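Local structure of beta-galactosidase (Geobacillus stearothermophilus, 4OIF) at residues E370-H373 with D378-N381. The protein probably hydrolyses terminal non-reducing beta-D-galactose residues in beta-D-galactosides, as a zinc-binding glycoside hydrolase of family 42 that assembles as a trimer. Numbering follows the deposited sequence.
Sequences EKFH and DHDN
H379 reaches across to K371 and gives the one hydrogen bond between two type I beta turns, E370 to H373 and D378 to N381. Its NE2 donates to K371 O at 2.8 Å. The bond is bent at the hydrogen (136°), and the oxygen sits somewhat out of the imidazole plane. It is displaced to the CE1 side, with CE1 3.3 Å from K371 O. The same edge of the imidazole meets the F372 ring obliquely, NE2 lying 4.1 Å from F372 CD1, and the two side chains cross at about a right angle. CB of H379 points toward the opposing turn, and with CG anti to the carbonyl carbon (chi1 -63°) the ring edge is placed at K371 O. A leucine in place of H379 would probably leave K371 O without this donor and remove the polar tie between the turns. Within the first turn, K371 CG lies over the centre of one face of the F372 ring, 3.8 Å above its plane. F372 is about 10 Å, side chain to side chain, from W330, a predicted substrate-binding residue. In the second turn, D378 OD1 accepts from H379 N at 2.6 Å and also forms a salt bridge with K364; D378 O closes the turn by accepting from N381 N at 3.1 Å. K371 runs away from H379 to a second subunit, where NZ forms a salt bridge with D510 and a hydrogen bond with Y477. That subunit also packs A512 against H379 and Q429 against F372, making this part of the trimer interface. Both turns belong to the long loop between strand 356-359 and helix 386-399 of the TIM-barrel domain.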
ATOM      1  N   GLU A 370       5.081  25.079   0.881  1.00 10.86           N
ATOM      2  CA  GLU A 370       3.756  25.681   0.771  1.00 11.63           C
ATOM      3  C   GLU A 370       3.759  26.929  -0.115  1.00 13.68           C
ATOM      4  O   GLU A 370       2.995  27.870   0.109  1.00 10.16           O
ATOM      5  CB  GLU A 370       3.210  25.993   2.169  1.00  5.88           C
ATOM      6  CG  GLU A 370       3.104  24.734   3.040  1.00 12.09           C
ATOM      7  CD  GLU A 370       2.554  24.973   4.448  1.00 14.87           C
ATOM      8  OE1 GLU A 370       2.745  26.065   5.028  1.00 14.26           O
ATOM      9  OE2 GLU A 370       1.925  24.042   4.985  1.00 17.40           O
ATOM     10  N   LYS A 371       4.609  26.920  -1.138  1.00  9.58           N
ATOM     11  CA  LYS A 371       4.701  28.043  -2.058  1.00  8.33           C
ATOM     12  C   LYS A 371       3.451  28.099  -2.940  1.00 12.60           C
ATOM     13  O   LYS A 371       3.174  29.113  -3.566  1.00 12.28           O
ATOM     14  CB  LYS A 371       5.978  27.957  -2.911  1.00  9.69           C
ATOM     15  CG  LYS A 371       5.950  26.957  -4.074  1.00  8.70           C
ATOM     16  CD  LYS A 371       7.318  26.906  -4.756  1.00 10.53           C
ATOM     17  CE  LYS A 371       7.326  26.068  -6.029  1.00  8.06           C
ATOM     18  NZ  LYS A 371       7.236  24.609  -5.775  1.00  7.56           N
ATOM     19  N   PHE A 372       2.675  27.023  -2.969  1.00  6.05           N
ATOM     20  CA  PHE A 372       1.460  27.020  -3.768  1.00  5.20           C
ATOM     21  C   PHE A 372       0.231  26.882  -2.878  1.00 13.08           C
ATOM     22  O   PHE A 372      -0.882  26.682  -3.369  1.00 10.46           O
ATOM     23  CB  PHE A 372       1.490  25.893  -4.800  1.00  6.98           C
ATOM     24  CG  PHE A 372       2.504  26.089  -5.894  1.00  9.78           C
ATOM     25  CD1 PHE A 372       2.827  27.360  -6.344  1.00  6.60           C
ATOM     26  CD2 PHE A 372       3.144  24.997  -6.468  1.00  7.16           C
ATOM     27  CE1 PHE A 372       3.755  27.537  -7.355  1.00  9.46           C
ATOM     28  CE2 PHE A 372       4.079  25.172  -7.479  1.00 10.36           C
ATOM     29  CZ  PHE A 372       4.381  26.440  -7.926  1.00 10.09           C
ATOM     30  N   HIS A 373       0.439  26.967  -1.566  1.00 10.87           N
ATOM     31  CA  HIS A 373      -0.670  27.024  -0.626  1.00 11.73           C
ATOM     32  C   HIS A 373      -1.393  28.342  -0.865  1.00 11.01           C
ATOM     33  O   HIS A 373      -0.766  29.329  -1.250  1.00  7.65           O
ATOM     34  CB  HIS A 373      -0.175  26.915   0.825  1.00 13.08           C
ATOM     35  CG  HIS A 373      -1.266  26.719   1.832  1.00 11.62           C
ATOM     36  ND1 HIS A 373      -2.221  27.676   2.094  1.00 13.42           N
ATOM     37  CD2 HIS A 373      -1.544  25.680   2.653  1.00 13.00           C
ATOM     38  CE1 HIS A 373      -3.048  27.232   3.023  1.00 11.56           C
ATOM     39  NE2 HIS A 373      -2.657  26.025   3.384  1.00 17.93           N
ATOM     40  N   ASP A 378      -1.176  36.586  -3.949  1.00 10.46           N
ATOM     41  CA  ASP A 378      -0.532  35.626  -4.831  1.00 13.44           C
ATOM     42  C   ASP A 378       0.887  36.073  -5.181  1.00 19.45           C
ATOM     43  O   ASP A 378       1.335  37.139  -4.748  1.00 11.91           O
ATOM     44  CB  ASP A 378      -1.356  35.455  -6.110  1.00 12.76           C
ATOM     45  CG  ASP A 378      -1.164  34.102  -6.760  1.00 13.29           C
ATOM     46  OD1 ASP A 378      -0.182  33.392  -6.433  1.00 13.13           O
ATOM     47  OD2 ASP A 378      -1.997  33.762  -7.618  1.00 16.93           O
ATOM     48  N   HIS A 379       1.580  35.266  -5.982  1.00 13.47           N
ATOM     49  CA  HIS A 379       2.931  35.590  -6.403  1.00 10.80           C
ATOM     50  C   HIS A 379       2.949  36.839  -7.268  1.00 13.85           C
ATOM     51  O   HIS A 379       3.985  37.490  -7.396  1.00 16.38           O
ATOM     52  CB  HIS A 379       3.564  34.420  -7.155  1.00  9.62           C
ATOM     53  CG  HIS A 379       3.733  33.189  -6.318  1.00  9.61           C
ATOM     54  ND1 HIS A 379       4.584  33.132  -5.235  1.00  6.68           N
ATOM     55  CD2 HIS A 379       3.155  31.966  -6.406  1.00  9.23           C
ATOM     56  CE1 HIS A 379       4.523  31.931  -4.690  1.00  4.32           C
ATOM     57  NE2 HIS A 379       3.663  31.205  -5.383  1.00  6.80           N
ATOM     58  N   ASP A 380       1.804  37.188  -7.847  1.00 10.21           N
ATOM     59  CA  ASP A 380       1.761  38.342  -8.738  1.00 10.84           C
ATOM     60  C   ASP A 380       1.571  39.652  -7.985  1.00 19.50           C
ATOM     61  O   ASP A 380       1.684  40.734  -8.577  1.00 19.84           O
ATOM     62  CB  ASP A 380       0.667  38.178  -9.802  1.00  9.47           C
ATOM     63  CG  ASP A 380      -0.726  38.030  -9.221  1.00  8.57           C
ATOM     64  OD1 ASP A 380      -0.942  38.249  -8.013  1.00  8.79           O
ATOM     65  OD2 ASP A 380      -1.626  37.684 -10.008  1.00 16.99           O
ATOM     66  N   ASN A 381       1.287  39.546  -6.686  1.00 14.24           N
ATOM     67  CA  ASN A 381       1.149  40.713  -5.820  1.00 14.35           C
ATOM     68  C   ASN A 381       0.024  41.639  -6.292  1.00 15.11           C
ATOM     69  O   ASN A 381       0.091  42.854  -6.143  1.00 17.58           O
ATOM     70  CB  ASN A 381       2.488  41.458  -5.746  1.00  8.99           C
ATOM     71  CG  ASN A 381       2.506  42.543  -4.686  1.00 16.50           C
ATOM     72  OD1 ASN A 381       2.370  42.271  -3.489  1.00  7.98           O
ATOM     73  ND2 ASN A 381       2.696  43.787  -5.127  1.00  8.25           N
TER